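Local coordinates for protein thiamine monophosphate kinase (Aquifex aeolicus, PDB 1VQV) that catalyses the ATP-dependent phosphorylation of thiamine monophosphate to thiamine diphosphate, the active form of vitamin B1, and works as a homodimer, at residues Leu86-Leu92 / Ser121-Gly127; Glu137-Gly141 / Ile198-Ala202; Glu175-Leu181 / Met242-Tyr247; Gly224-Ile229 / Glu286-Phe292. All coordinates share one frame; numbering follows the deposited sequence.

Contact 1. Residues Leu86-Leu92 / Ser121-Gly127; sequences LNLPEDL and SKSEKIG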
loop_
_atom_site.group_PDB
_atom_site.type_symbol
_atom_site.label_atom_id
_atom_site.label_comp_id
_atom_site.label_asym_id
_atom_site.label_seq_id
_atom_site.Cartn_x
_atom_site.Cartn_y
_atom_site.Cartn_z
ATOM N N LEU B 86 6.659 -5.772 1.536
ATOM C CA LEU B 86 7.959 -5.726 2.189
ATOM C C LEU B 86 9.145 -5.512 1.266
ATOM O O LEU B 86 9.269 -6.170 0.234
ATOM C CB LEU B 86 8.194 -7.007 2.993
ATOM C CG LEU B 86 7.331 -7.250 4.230
ATOM C CD1 LEU B 86 7.818 -8.508 4.907
ATOM C CD2 LEU B 86 7.428 -6.060 5.191
ATOM N N ASN B 87 10.000 -4.566 1.652
ATOM C CA ASN B 87 11.237 -4.255 0.942
ATOM C C ASN B 87 12.302 -4.850 1.860
ATOM O O ASN B 87 12.608 -4.277 2.902
ATOM C CB ASN B 87 11.459 -2.744 0.852
ATOM C CG ASN B 87 10.588 -2.074 -0.185
ATOM O OD1 ASN B 87 10.685 -0.863 -0.386
ATOM N ND2 ASN B 87 9.735 -2.848 -0.854
ATOM N N LEU B 88 12.869 -5.987 1.482
ATOM C CA LEU B 88 13.855 -6.638 2.332
ATOM C C LEU B 88 15.239 -6.805 1.717
ATOM O O LEU B 88 15.376 -7.104 0.533
ATOM C CB LEU B 88 13.335 -8.019 2.740
ATOM C CG LEU B 88 11.912 -8.051 3.298
ATOM C CD1 LEU B 88 11.311 -9.453 3.189
ATOM C CD2 LEU B 88 11.942 -7.576 4.721
ATOM N N PRO B 89 16.295 -6.603 2.522
ATOM C CA PRO B 89 17.670 -6.759 2.022
ATOM C C PRO B 89 17.888 -8.268 1.835
ATOM O O PRO B 89 17.577 -9.056 2.733
ATOM C CB PRO B 89 18.520 -6.195 3.163
ATOM C CG PRO B 89 17.592 -5.231 3.853
ATOM C CD PRO B 89 16.287 -5.972 3.855
ATOM N N GLU B 90 18.423 -8.671 0.686
ATOM C CA GLU B 90 18.634 -10.095 0.401
ATOM C C GLU B 90 19.418 -10.835 1.501
ATOM O O GLU B 90 19.292 -12.049 1.649
ATOM C CB GLU B 90 19.328 -10.282 -0.971
ATOM C CG GLU B 90 20.832 -10.008 -0.960
ATOM C CD GLU B 90 21.502 -10.189 -2.334
ATOM O OE1 GLU B 90 21.148 -11.156 -3.054
ATOM O OE2 GLU B 90 22.400 -9.378 -2.687
ATOM N N ASP B 91 20.208 -10.107 2.281
ATOM C CA ASP B 91 20.992 -10.729 3.354
ATOM C C ASP B 91 20.322 -10.669 4.723
ATOM O O ASP B 91 20.984 -10.747 5.754
ATOM C CB ASP B 91 22.361 -10.065 3.455
ATOM C CG ASP B 91 22.256 -8.575 3.617
ATOM O OD1 ASP B 91 21.396 -7.989 2.915
ATOM O OD2 ASP B 91 23.029 -7.995 4.424
ATOM N N LEU B 92 19.008 -10.523 4.726
ATOM C CA LEU B 92 18.274 -10.468 5.968
ATOM C C LEU B 92 18.024 -11.890 6.478
ATOM O O LEU B 92 17.805 -12.809 5.684
ATOM C CB LEU B 92 16.938 -9.756 5.754
ATOM C CG LEU B 92 16.194 -9.502 7.064
ATOM C CD1 LEU B 92 16.998 -8.523 7.893
ATOM C CD2 LEU B 92 14.796 -8.969 6.799
ATOM N N SER B 121 10.107 -7.336 -2.396
ATOM C CA SER B 121 11.061 -6.734 -3.309
ATOM C C SER B 121 12.411 -6.562 -2.609
ATOM O O SER B 121 12.450 -6.260 -1.410
ATOM C CB SER B 121 10.527 -5.377 -3.751
ATOM O OG SER B 121 11.453 -4.715 -4.598
ATOM N N LYS B 122 13.510 -6.756 -3.343
ATOM C CA LYS B 122 14.841 -6.617 -2.754
ATOM C C LYS B 122 15.067 -5.156 -2.440
ATOM O O LYS B 122 14.537 -4.287 -3.123
ATOM C CB LYS B 122 15.942 -7.122 -3.702
ATOM C CG LYS B 122 16.256 -6.234 -4.918
ATOM C CD LYS B 122 17.562 -6.674 -5.641
ATOM C CE LYS B 122 17.726 -5.987 -7.028
ATOM N NZ LYS B 122 18.946 -5.115 -7.147
ATOM N N SER B 123 15.854 -4.875 -1.415
ATOM C CA SER B 123 16.094 -3.496 -1.040
ATOM C C SER B 123 17.318 -3.358 -0.159
ATOM O O SER B 123 17.643 -4.242 0.637
ATOM C CB SER B 123 14.872 -2.953 -0.297
ATOM O OG SER B 123 14.256 -1.890 -1.015
ATOM N N GLU B 124 18.000 -2.235 -0.275
ATOM C CA GLU B 124 19.184 -2.044 0.541
ATOM C C GLU B 124 18.777 -2.053 2.028
ATOM O O GLU B 124 19.519 -2.555 2.875
ATOM C CB GLU B 124 19.874 -0.730 0.143
ATOM C CG GLU B 124 21.293 -0.562 0.699
ATOM C CD GLU B 124 22.327 -1.500 0.058
ATOM O OE1 GLU B 124 22.773 -1.229 -1.089
ATOM O OE2 GLU B 124 22.687 -2.510 0.714
ATOM N N LYS B 125 17.590 -1.525 2.334
ATOM C CA LYS B 125 17.091 -1.477 3.721
ATOM C C LYS B 125 15.624 -1.962 3.898
ATOM O O LYS B 125 14.841 -2.019 2.936
ATOM C CB LYS B 125 17.238 -0.051 4.280
ATOM C CG LYS B 125 18.662 0.348 4.669
ATOM C CD LYS B 125 19.187 -0.547 5.780
ATOM C CE LYS B 125 20.595 -0.159 6.237
ATOM N NZ LYS B 125 20.662 1.209 6.827
ATOM N N ILE B 126 15.257 -2.310 5.131
ATOM C CA ILE B 126 13.907 -2.792 5.405
ATOM C C ILE B 126 12.860 -1.680 5.313
ATOM O O ILE B 126 12.907 -0.686 6.042
ATOM C CB ILE B 126 13.810 -3.463 6.799
ATOM C CG1 ILE B 126 14.786 -4.639 6.881
ATOM C CG2 ILE B 126 12.392 -3.964 7.038
ATOM C CD1 ILE B 126 14.966 -5.243 8.292
ATOM N N GLY B 127 11.933 -1.849 4.381
ATOM C CA GLY B 127 10.869 -0.886 4.200
ATOM C C GLY B 127 9.571 -1.650 4.359
ATOM O O GLY B 127 9.342 -2.619 3.642
#
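Ile126 lays its CG1 branch across the ring of Pro89, with CG1 3.6 Å from Pro89 CD and the two side chains nearly perpendicular. Its chi1 of -59° sets CG1 beside the backbone N, and the branch runs on from there until CD1 comes 3.9 Å from Leu92 CD1. Pro89 opens the type I turn that brings Leu92 round to this apolar cluster. Tyr96 and Phe51 also touch Ile126. The backbone of Asn87 is held from both flanks. Asn87 N donates to Gly127 O at 2.9 Å, and Asn87 O accepts Gly127 N at 2.9 Å, as an antiparallel hydrogen-bonded pair. On the other flank Ser121 N reaches Leu86 O (3.0 Å) and Leu88 N reaches Ser121 O (2.9 Å), which is parallel pairing. This is the closing end of the beta-alpha-beta unit of strand 77-88, helix 94-111 and strand 114-122, in the N-terminal domain of the PurM-like family. After Lys122 the chain passes over the end of strand 77-88 and returns as strand 127-136 on its far flank. At this crossing the CB of Asn87 lies 3.5 Å from Ser123 OG, while its ND2 lies near Ser121 CB. The helix of the crossover touches Leu86 through Tyr101, an ATP-binding residue, and Leu3 of the second subunit packs on Leu88 and Leu92.

Contact 2. Residues Glu137-Gly141 / Ile198-Ala202; sequences ERFVG and IQKYA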
loop_
_atom_site.group_PDB
_atom_site.type_symbol
_atom_site.label_atom_id
_atom_site.label_comp_id
_atom_site.label_asym_id
_atom_site.label_seq_id
_atom_site.Cartn_x
_atom_site.Cartn_y
_atom_site.Cartn_z
ATOM N N GLU B 137 -20.201 2.312 9.569
ATOM C CA GLU B 137 -21.610 2.592 9.375
ATOM C C GLU B 137 -21.828 4.082 9.549
ATOM O O GLU B 137 -22.947 4.563 9.425
ATOM C CB GLU B 137 -22.444 1.797 10.385
ATOM C CG GLU B 137 -23.958 1.991 10.289
ATOM C CD GLU B 137 -24.723 1.233 11.387
ATOM O OE1 GLU B 137 -25.893 1.623 11.691
ATOM O OE2 GLU B 137 -24.154 0.245 11.937
ATOM N N ARG B 138 -20.753 4.817 9.823
ATOM C CA ARG B 138 -20.844 6.265 10.009
ATOM C C ARG B 138 -19.457 6.879 10.075
ATOM O O ARG B 138 -18.732 6.656 11.041
ATOM C CB ARG B 138 -21.584 6.593 11.310
ATOM C CG ARG B 138 -21.727 8.091 11.536
ATOM C CD ARG B 138 -21.892 8.485 13.010
ATOM N NE ARG B 138 -21.570 9.910 13.172
ATOM C CZ ARG B 138 -20.982 10.455 14.234
ATOM N NH1 ARG B 138 -20.625 9.715 15.286
ATOM N NH2 ARG B 138 -20.725 11.754 14.217
ATOM N N PHE B 139 -19.084 7.656 9.064
ATOM C CA PHE B 139 -17.766 8.281 9.060
ATOM C C PHE B 139 -17.685 9.461 10.016
ATOM O O PHE B 139 -18.438 10.424 9.899
ATOM C CB PHE B 139 -17.386 8.754 7.649
ATOM C CG PHE B 139 -16.031 9.425 7.565
ATOM C CD1 PHE B 139 -14.858 8.675 7.563
ATOM C CD2 PHE B 139 -15.932 10.813 7.487
ATOM C CE1 PHE B 139 -13.596 9.300 7.478
ATOM C CE2 PHE B 139 -14.679 11.452 7.404
ATOM C CZ PHE B 139 -13.509 10.686 7.401
ATOM N N VAL B 140 -16.764 9.372 10.964
ATOM C CA VAL B 140 -16.544 10.434 11.935
ATOM C C VAL B 140 -15.148 10.976 11.642
ATOM O O VAL B 140 -14.177 10.212 11.641
ATOM C CB VAL B 140 -16.567 9.898 13.378
ATOM C CG1 VAL B 140 -16.567 11.053 14.356
ATOM C CG2 VAL B 140 -17.763 9.012 13.586
ATOM N N GLY B 141 -15.049 12.282 11.395
ATOM C CA GLY B 141 -13.762 12.888 11.081
ATOM C C GLY B 141 -13.341 14.118 11.866
ATOM O O GLY B 141 -13.806 14.338 12.981
ATOM N N ILE B 198 -17.059 5.916 19.641
ATOM C CA ILE B 198 -16.782 6.922 18.615
ATOM C C ILE B 198 -17.768 6.905 17.444
ATOM O O ILE B 198 -18.142 7.964 16.930
ATOM C CB ILE B 198 -15.357 6.756 18.061
ATOM C CG1 ILE B 198 -14.339 6.922 19.197
ATOM C CG2 ILE B 198 -15.109 7.763 16.959
ATOM C CD1 ILE B 198 -14.327 8.291 19.844
ATOM N N GLN B 199 -18.168 5.701 17.034
ATOM C CA GLN B 199 -19.106 5.507 15.931
ATOM C C GLN B 199 -20.514 5.845 16.404
ATOM O O GLN B 199 -21.490 5.569 15.705
ATOM C CB GLN B 199 -19.094 4.034 15.431
ATOM C CG GLN B 199 -19.947 3.033 16.274
ATOM C CD GLN B 199 -19.995 1.575 15.729
ATOM O OE1 GLN B 199 -18.964 0.905 15.571
ATOM N NE2 GLN B 199 -21.206 1.085 15.468
ATOM N N LYS B 200 -20.624 6.454 17.579
ATOM C CA LYS B 200 -21.934 6.757 18.140
ATOM C C LYS B 200 -22.069 8.085 18.860
ATOM O O LYS B 200 -23.165 8.633 18.940
ATOM C CB LYS B 200 -22.325 5.636 19.101
ATOM C CG LYS B 200 -23.580 5.871 19.921
ATOM C CD LYS B 200 -24.817 5.269 19.261
ATOM C CE LYS B 200 -25.930 5.107 20.285
ATOM N NZ LYS B 200 -25.416 4.346 21.457
ATOM N N TYR B 201 -20.968 8.613 19.377
ATOM C CA TYR B 201 -21.050 9.857 20.118
ATOM C C TYR B 201 -20.100 10.956 19.705
ATOM O O TYR B 201 -20.297 12.114 20.062
ATOM C CB TYR B 201 -20.872 9.575 21.614
ATOM C CG TYR B 201 -22.078 8.922 22.247
ATOM C CD1 TYR B 201 -22.020 7.620 22.741
ATOM C CD2 TYR B 201 -23.297 9.602 22.313
ATOM C CE1 TYR B 201 -23.154 7.015 23.278
ATOM C CE2 TYR B 201 -24.423 9.012 22.844
ATOM C CZ TYR B 201 -24.352 7.725 23.319
ATOM O OH TYR B 201 -25.481 7.129 23.805
ATOM N N ALA B 202 -19.069 10.611 18.952
ATOM C CA ALA B 202 -18.124 11.640 18.549
ATOM C C ALA B 202 -18.613 12.484 17.384
ATOM O O ALA B 202 -19.120 11.953 16.404
ATOM C CB ALA B 202 -16.785 11.007 18.203
#
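Arg138 starts with CG anti to the backbone N (chi1 -179°) and stays extended as far as NE, which carries its guanidinium across to the carbonyl of Ala202. The group meets that oxygen end-on with two nitrogens: NH2 lies 2.7 Å and NH1 2.9 Å from Ala202 O. Both bonds lie in the carbonyl plane, and the oxygen sits only 10° out of the guanidinium plane, so one acceptor is gripped by a flat, two-pronged donor that fixes the rotation of the arginine's end. Along the way Arg138 CD passes Gln199 O at 4.0 Å. Val140 packs beside this polar link. Its CG2 lies over one face of the guanidinium, offset toward the rim, and 3.5 Å from Ile198 O, while its CG1 rests 3.9 Å from Ala202 CB. Val140 CB also faces Ile198 CG2 more loosely. The contact thus ties the loop that follows strand 127-136 to segment 198-202. Ile198 and Ala202 also pack on Phe266 of strand 263-268, and Val140 and Ile198 both touch Ser205 on strand 204-208, an edge strand of the seven-stranded sheet within this chain.

Contact 3. Residues Glu175-Leu181 / Met242-Tyr247; sequences EPFELAL and MYCEKY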
loop_
_atom_site.group_PDB
_atom_site.type_symbol
_atom_site.label_atom_id
_atom_site.label_comp_id
_atom_site.label_asym_id
_atom_site.label_seq_id
_atom_site.Cartn_x
_atom_site.Cartn_y
_atom_site.Cartn_z
ATOM N N GLU B 175 14.577 -0.200 33.594
ATOM C CA GLU B 175 13.744 -0.416 34.768
ATOM C C GLU B 175 12.378 -0.704 34.158
ATOM O O GLU B 175 12.154 -0.420 32.984
ATOM C CB GLU B 175 13.667 0.837 35.660
ATOM C CG GLU B 175 15.025 1.383 36.157
ATOM C CD GLU B 175 15.796 0.420 37.086
ATOM O OE1 GLU B 175 15.243 0.007 38.143
ATOM O OE2 GLU B 175 16.966 0.084 36.755
ATOM N N PRO B 176 11.502 -1.283 34.958
ATOM C CA PRO B 176 10.150 -1.598 34.477
ATOM C C PRO B 176 9.390 -0.352 34.011
ATOM O O PRO B 176 8.833 -0.339 32.934
ATOM C CB PRO B 176 9.474 -2.230 35.709
ATOM C CG PRO B 176 10.606 -2.653 36.571
ATOM C CD PRO B 176 11.627 -1.565 36.476
ATOM N N PHE B 177 9.420 0.682 34.849
ATOM C CA PHE B 177 8.703 1.882 34.471
ATOM C C PHE B 177 9.196 2.343 33.118
ATOM O O PHE B 177 8.435 2.911 32.341
ATOM C CB PHE B 177 8.842 2.965 35.549
ATOM C CG PHE B 177 9.996 3.899 35.354
ATOM C CD1 PHE B 177 9.917 4.941 34.436
ATOM C CD2 PHE B 177 11.130 3.794 36.157
ATOM C CE1 PHE B 177 10.947 5.874 34.326
ATOM C CE2 PHE B 177 12.164 4.716 36.057
ATOM C CZ PHE B 177 12.073 5.764 35.142
ATOM N N GLU B 178 10.458 2.057 32.816
ATOM C CA GLU B 178 11.025 2.444 31.539
ATOM C C GLU B 178 10.589 1.473 30.454
ATOM O O GLU B 178 10.378 1.870 29.308
ATOM C CB GLU B 178 12.548 2.514 31.652
ATOM C CG GLU B 178 12.986 3.603 32.621
ATOM C CD GLU B 178 14.475 3.606 32.915
ATOM O OE1 GLU B 178 15.019 2.548 33.290
ATOM O OE2 GLU B 178 15.101 4.678 32.786
ATOM N N LEU B 179 10.423 0.206 30.817
ATOM C CA LEU B 179 9.993 -0.796 29.850
ATOM C C LEU B 179 8.575 -0.528 29.348
ATOM O O LEU B 179 8.328 -0.549 28.146
ATOM C CB LEU B 179 10.081 -2.203 30.448
ATOM C CG LEU B 179 11.484 -2.811 30.572
ATOM C CD1 LEU B 179 11.361 -4.243 31.061
ATOM C CD2 LEU B 179 12.208 -2.770 29.218
ATOM N N ALA B 180 7.655 -0.272 30.271
ATOM C CA ALA B 180 6.267 0.004 29.921
ATOM C C ALA B 180 6.190 1.156 28.930
ATOM O O ALA B 180 5.286 1.206 28.093
ATOM C CB ALA B 180 5.472 0.339 31.169
ATOM N N LEU B 181 7.146 2.075 29.031
ATOM C CA LEU B 181 7.210 3.238 28.148
ATOM C C LEU B 181 7.660 2.847 26.751
ATOM O O LEU B 181 7.114 3.321 25.748
ATOM C CB LEU B 181 8.177 4.281 28.717
ATOM C CG LEU B 181 7.650 5.089 29.902
ATOM C CD1 LEU B 181 8.728 6.036 30.441
ATOM C CD2 LEU B 181 6.431 5.868 29.441
HETATM N N MSE B 242 7.732 9.443 36.262
HETATM C CA MSE B 242 8.999 8.912 36.748
HETATM C C MSE B 242 10.113 9.176 35.736
HETATM O O MSE B 242 11.180 9.688 36.087
HETATM C CB MSE B 242 8.845 7.417 37.012
HETATM C CG MSE B 242 7.670 7.098 37.933
HETATM SE SE MSE B 242 7.469 5.201 38.363
HETATM C CE MSE B 242 5.989 4.700 37.176
ATOM N N TYR B 243 9.860 8.838 34.475
ATOM C CA TYR B 243 10.832 9.067 33.422
ATOM C C TYR B 243 11.285 10.521 33.473
ATOM O O TYR B 243 12.476 10.827 33.387
ATOM C CB TYR B 243 10.208 8.810 32.058
ATOM C CG TYR B 243 11.111 9.236 30.937
ATOM C CD1 TYR B 243 12.129 8.392 30.477
ATOM C CD2 TYR B 243 11.002 10.511 30.379
ATOM C CE1 TYR B 243 13.013 8.807 29.495
ATOM C CE2 TYR B 243 11.888 10.937 29.392
ATOM C CZ TYR B 243 12.888 10.076 28.958
ATOM O OH TYR B 243 13.762 10.481 27.988
ATOM N N CYS B 244 10.313 11.420 33.586
ATOM C CA CYS B 244 10.584 12.852 33.649
ATOM C C CYS B 244 11.457 13.223 34.840
ATOM O O CYS B 244 12.508 13.836 34.677
ATOM C CB CYS B 244 9.271 13.627 33.710
ATOM S SG CYS B 244 8.501 13.799 32.104
ATOM N N GLU B 245 11.016 12.854 36.035
ATOM C CA GLU B 245 11.779 13.156 37.229
ATOM C C GLU B 245 13.196 12.618 37.050
ATOM O O GLU B 245 14.170 13.353 37.206
ATOM C CB GLU B 245 11.115 12.523 38.467
ATOM C CG GLU B 245 11.776 12.866 39.818
ATOM C CD GLU B 245 12.068 14.371 39.983
ATOM O OE1 GLU B 245 12.935 14.899 39.234
ATOM O OE2 GLU B 245 11.439 15.035 40.853
ATOM N N LYS B 246 13.312 11.346 36.685
ATOM C CA LYS B 246 14.621 10.741 36.519
ATOM C C LYS B 246 15.518 11.404 35.507
ATOM O O LYS B 246 16.716 11.505 35.742
ATOM C CB LYS B 246 14.503 9.266 36.169
ATOM C CG LYS B 246 15.856 8.604 35.913
ATOM C CD LYS B 246 15.697 7.107 35.903
ATOM C CE LYS B 246 16.972 6.367 35.629
ATOM N NZ LYS B 246 16.688 4.934 35.931
ATOM N N TYR B 247 14.971 11.827 34.374
ATOM C CA TYR B 247 15.792 12.489 33.351
ATOM C C TYR B 247 15.487 13.969 33.368
ATOM O O TYR B 247 15.759 14.684 32.403
ATOM C CB TYR B 247 15.532 11.912 31.951
ATOM C CG TYR B 247 15.833 10.440 31.888
ATOM C CD1 TYR B 247 14.939 9.516 32.430
ATOM C CD2 TYR B 247 17.059 9.976 31.411
ATOM C CE1 TYR B 247 15.252 8.175 32.515
ATOM C CE2 TYR B 247 17.393 8.624 31.489
ATOM C CZ TYR B 247 16.485 7.727 32.050
ATOM O OH TYR B 247 16.819 6.398 32.185
HETATM O O HOH W 1 19.106 2.645 36.074
#
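Phe177 carries the apolar part of the contact, its ring inserted against the start of segment 242-247. Over one face lies Met242 CB, 3.8 Å from the ring centroid and 16° off the normal, a CH-pi contact. Residue 242 is selenomethionine, and its SE stands obliquely to the same ring in a Met-aromatic contact, while CE turns back to 3.7 Å from Phe177 CB. Glu178 CG covers the centre of the opposite face, and Tyr243 CB and Lys246 CD border the ring edge. Further along the helix Leu181 CD1 meets Tyr243 CB at 3.5 Å. The phenol end of Tyr243 is engaged by Glu165.

The polar contacts gather on the carboxylate of Glu178, whose chain is extended beyond CG. Tyr247 OH donates to Glu178 OE2 at 2.5 Å, nearly along the C-O axis. Lys246 NZ forms a longer salt bridge to the same Glu178 OE2, at 3.5 Å. OE1 of Glu178 instead accepts Glu175 N at 2.8 Å on its anti lone pair, the amide of the residue at the N-cap position. Replacing Glu178 by an alanine is likely to leave Tyr247 OH without its acceptor, Lys246 without this salt bridge and the amide of Glu175 without its side-chain acceptor.

The helical segments 176-181 and 242-246 cross at -120°, with axes 10.5 Å apart at closest approach, and helix 159-168 touches Glu178, Leu181 and Tyr243. This is a steep helix-to-helix packing, with aromatic side chains between the helices and an ion pair at the border, away from the annotated sites.

Contact 4. Residues Gly224-Ile229 / Glu286-Phe292; sequences GVKIEI and EEGEGVF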
loop_
_atom_site.group_PDB
_atom_site.type_symbol
_atom_site.label_atom_id
_atom_site.label_comp_id
_atom_site.label_asym_id
_atom_site.label_seq_id
_atom_site.Cartn_x
_atom_site.Cartn_y
_atom_site.Cartn_z
ATOM N N GLY B 224 -13.597 25.128 11.634
ATOM C CA GLY B 224 -13.754 26.545 11.917
ATOM C C GLY B 224 -13.905 26.915 13.374
ATOM O O GLY B 224 -14.125 28.088 13.701
ATOM N N VAL B 225 -13.757 25.928 14.250
ATOM C CA VAL B 225 -13.904 26.169 15.677
ATOM C C VAL B 225 -12.586 26.485 16.377
ATOM O O VAL B 225 -11.514 26.355 15.795
ATOM C CB VAL B 225 -14.621 24.969 16.360
ATOM C CG1 VAL B 225 -13.664 23.802 16.563
ATOM C CG2 VAL B 225 -15.231 25.420 17.669
ATOM N N LYS B 226 -12.690 26.932 17.621
ATOM C CA LYS B 226 -11.544 27.288 18.452
ATOM C C LYS B 226 -11.567 26.343 19.661
ATOM O O LYS B 226 -12.629 26.154 20.265
ATOM C CB LYS B 226 -11.696 28.751 18.893
ATOM C CG LYS B 226 -10.759 29.247 19.998
ATOM C CD LYS B 226 -11.078 30.700 20.372
ATOM C CE LYS B 226 -10.221 31.205 21.553
ATOM N NZ LYS B 226 -10.384 30.362 22.785
ATOM N N ILE B 227 -10.421 25.751 20.008
ATOM C CA ILE B 227 -10.351 24.815 21.137
ATOM C C ILE B 227 -9.555 25.349 22.325
ATOM O O ILE B 227 -8.543 26.038 22.153
ATOM C CB ILE B 227 -9.746 23.433 20.693
ATOM C CG1 ILE B 227 -10.786 22.656 19.880
ATOM C CG2 ILE B 227 -9.280 22.616 21.899
ATOM C CD1 ILE B 227 -10.387 21.236 19.551
ATOM N N GLU B 228 -10.020 25.019 23.530
ATOM C CA GLU B 228 -9.367 25.445 24.762
ATOM C C GLU B 228 -9.038 24.233 25.632
ATOM O O GLU B 228 -9.943 23.526 26.094
ATOM C CB GLU B 228 -10.284 26.380 25.550
ATOM C CG GLU B 228 -10.934 27.481 24.727
ATOM C CD GLU B 228 -11.900 28.319 25.554
ATOM O OE1 GLU B 228 -12.445 27.794 26.559
ATOM O OE2 GLU B 228 -12.116 29.494 25.181
ATOM N N ILE B 229 -7.745 24.027 25.884
ATOM C CA ILE B 229 -7.261 22.898 26.683
ATOM C C ILE B 229 -6.596 23.343 27.994
ATOM O O ILE B 229 -5.860 24.323 28.028
ATOM C CB ILE B 229 -6.221 22.067 25.869
ATOM C CG1 ILE B 229 -6.870 21.475 24.610
ATOM C CG2 ILE B 229 -5.639 20.950 26.720
ATOM C CD1 ILE B 229 -5.852 20.818 23.677
ATOM N N GLU B 286 -15.264 26.041 21.633
ATOM C CA GLU B 286 -15.978 27.311 21.699
ATOM C C GLU B 286 -15.673 28.217 20.521
ATOM O O GLU B 286 -15.007 27.824 19.553
ATOM C CB GLU B 286 -15.577 28.102 22.946
ATOM C CG GLU B 286 -15.962 27.506 24.288
ATOM C CD GLU B 286 -15.647 28.445 25.472
ATOM O OE1 GLU B 286 -15.779 27.999 26.636
ATOM O OE2 GLU B 286 -15.277 29.628 25.241
ATOM N N GLU B 287 -16.153 29.454 20.659
ATOM C CA GLU B 287 -15.950 30.541 19.705
ATOM C C GLU B 287 -15.394 30.172 18.326
ATOM O O GLU B 287 -16.089 29.556 17.520
ATOM C CB GLU B 287 -15.046 31.579 20.357
ATOM C CG GLU B 287 -15.503 32.002 21.745
ATOM C CD GLU B 287 -14.452 32.855 22.434
ATOM O OE1 GLU B 287 -13.347 32.324 22.706
ATOM O OE2 GLU B 287 -14.723 34.052 22.703
ATOM N N GLY B 288 -14.160 30.571 18.027
ATOM C CA GLY B 288 -13.603 30.213 16.731
ATOM C C GLY B 288 -12.152 30.606 16.476
ATOM O O GLY B 288 -11.621 31.537 17.090
ATOM N N GLU B 289 -11.525 29.875 15.555
ATOM C CA GLU B 289 -10.154 30.078 15.081
ATOM C C GLU B 289 -8.974 29.232 15.587
ATOM O O GLU B 289 -8.439 28.427 14.803
ATOM C CB GLU B 289 -9.818 31.578 15.112
ATOM C CG GLU B 289 -10.965 32.383 14.414
ATOM C CD GLU B 289 -10.474 33.311 13.320
ATOM O OE1 GLU B 289 -9.900 34.342 13.704
ATOM O OE2 GLU B 289 -10.629 33.025 12.107
ATOM N N GLY B 290 -8.550 29.364 16.847
ATOM C CA GLY B 290 -7.389 28.576 17.267
ATOM C C GLY B 290 -7.343 27.819 18.584
ATOM O O GLY B 290 -8.286 27.873 19.381
ATOM N N VAL B 291 -6.227 27.125 18.830
ATOM C CA VAL B 291 -6.076 26.330 20.057
ATOM C C VAL B 291 -5.328 27.063 21.167
ATOM O O VAL B 291 -4.328 27.739 20.928
ATOM C CB VAL B 291 -5.359 24.973 19.763
ATOM C CG1 VAL B 291 -5.301 24.110 21.035
ATOM C CG2 VAL B 291 -6.088 24.234 18.654
ATOM N N PHE B 292 -5.813 26.898 22.392
ATOM C CA PHE B 292 -5.236 27.560 23.552
ATOM C C PHE B 292 -4.977 26.606 24.739
ATOM O O PHE B 292 -5.753 25.677 25.008
ATOM C CB PHE B 292 -6.166 28.711 23.955
ATOM C CG PHE B 292 -6.277 29.793 22.902
ATOM C CD1 PHE B 292 -6.951 29.575 21.694
ATOM C CD2 PHE B 292 -5.637 31.014 23.096
ATOM C CE1 PHE B 292 -6.974 30.566 20.697
ATOM C CE2 PHE B 292 -5.653 32.003 22.116
ATOM C CZ PHE B 292 -6.321 31.779 20.913
HETATM O O HOH W 2 -13.522 32.678 25.291
#
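Two carboxylates come close here, their side chains crossing at about a right angle: Glu228 OE2 lies 3.2 Å from Glu286 OE2, their planes 52° apart. Such a like-charge approach probably depends on the cations beside it. Arg284 makes a salt bridge to Glu286, and Lys226 NZ lies 3.1 Å from Glu228 OE2. Lys226 runs extended until a bend at chi4 (-58°) turns NZ between its partners. Lys226 NZ also forms a long salt bridge to Glu287 OE1 (3.6 Å) and an off-centre cation-pi contact with Phe292, 4.2 Å from the ring centroid. A leucine in its place would probably leave Glu228 and Glu287 without their shared counter-charge and Phe292 without its cation.

Strand 226-229 is bonded on both flanks. Lys226 and Glu286 form an antiparallel hydrogen-bonded pair, with Glu286 N to Lys226 O at 3.0 Å. On the other flank Phe292 N reaches Ile227 O (2.9 Å) and Ile229 N reaches Phe292 O (2.7 Å), in parallel register. The link through Gly288 and Gly290 therefore crosses the end of strand 226-229, leaving this strand between an antiparallel neighbour, 280-286, and a parallel one, 291-293, in a mixed sheet consistent with the C-terminal alpha/beta domain of PurM-like proteins.

Contact 1 comes first along the chain and belongs to the four-stranded sheet. Contact 2 follows as that sheet's last strand, 127-136, gives way to the part of the chain built round the seven-stranded sheet, and brings the loop after this strand against helix 195-201 of that second part; contact 4 lies within the seven-stranded sheet, and contact 3 joins two helices of the same part. Contacts 2 and 3 alternate in sequence, as do 3 and 4. Contacts 2 and 4 are the nearest, their centres about 21 Å apart; contacts 1 and 4 are about 45 Å apart, on opposite sides of the chain's centre. Contacts 1 and 4 share a topology: in each, a connection crosses the end of a strand paired on both flanks.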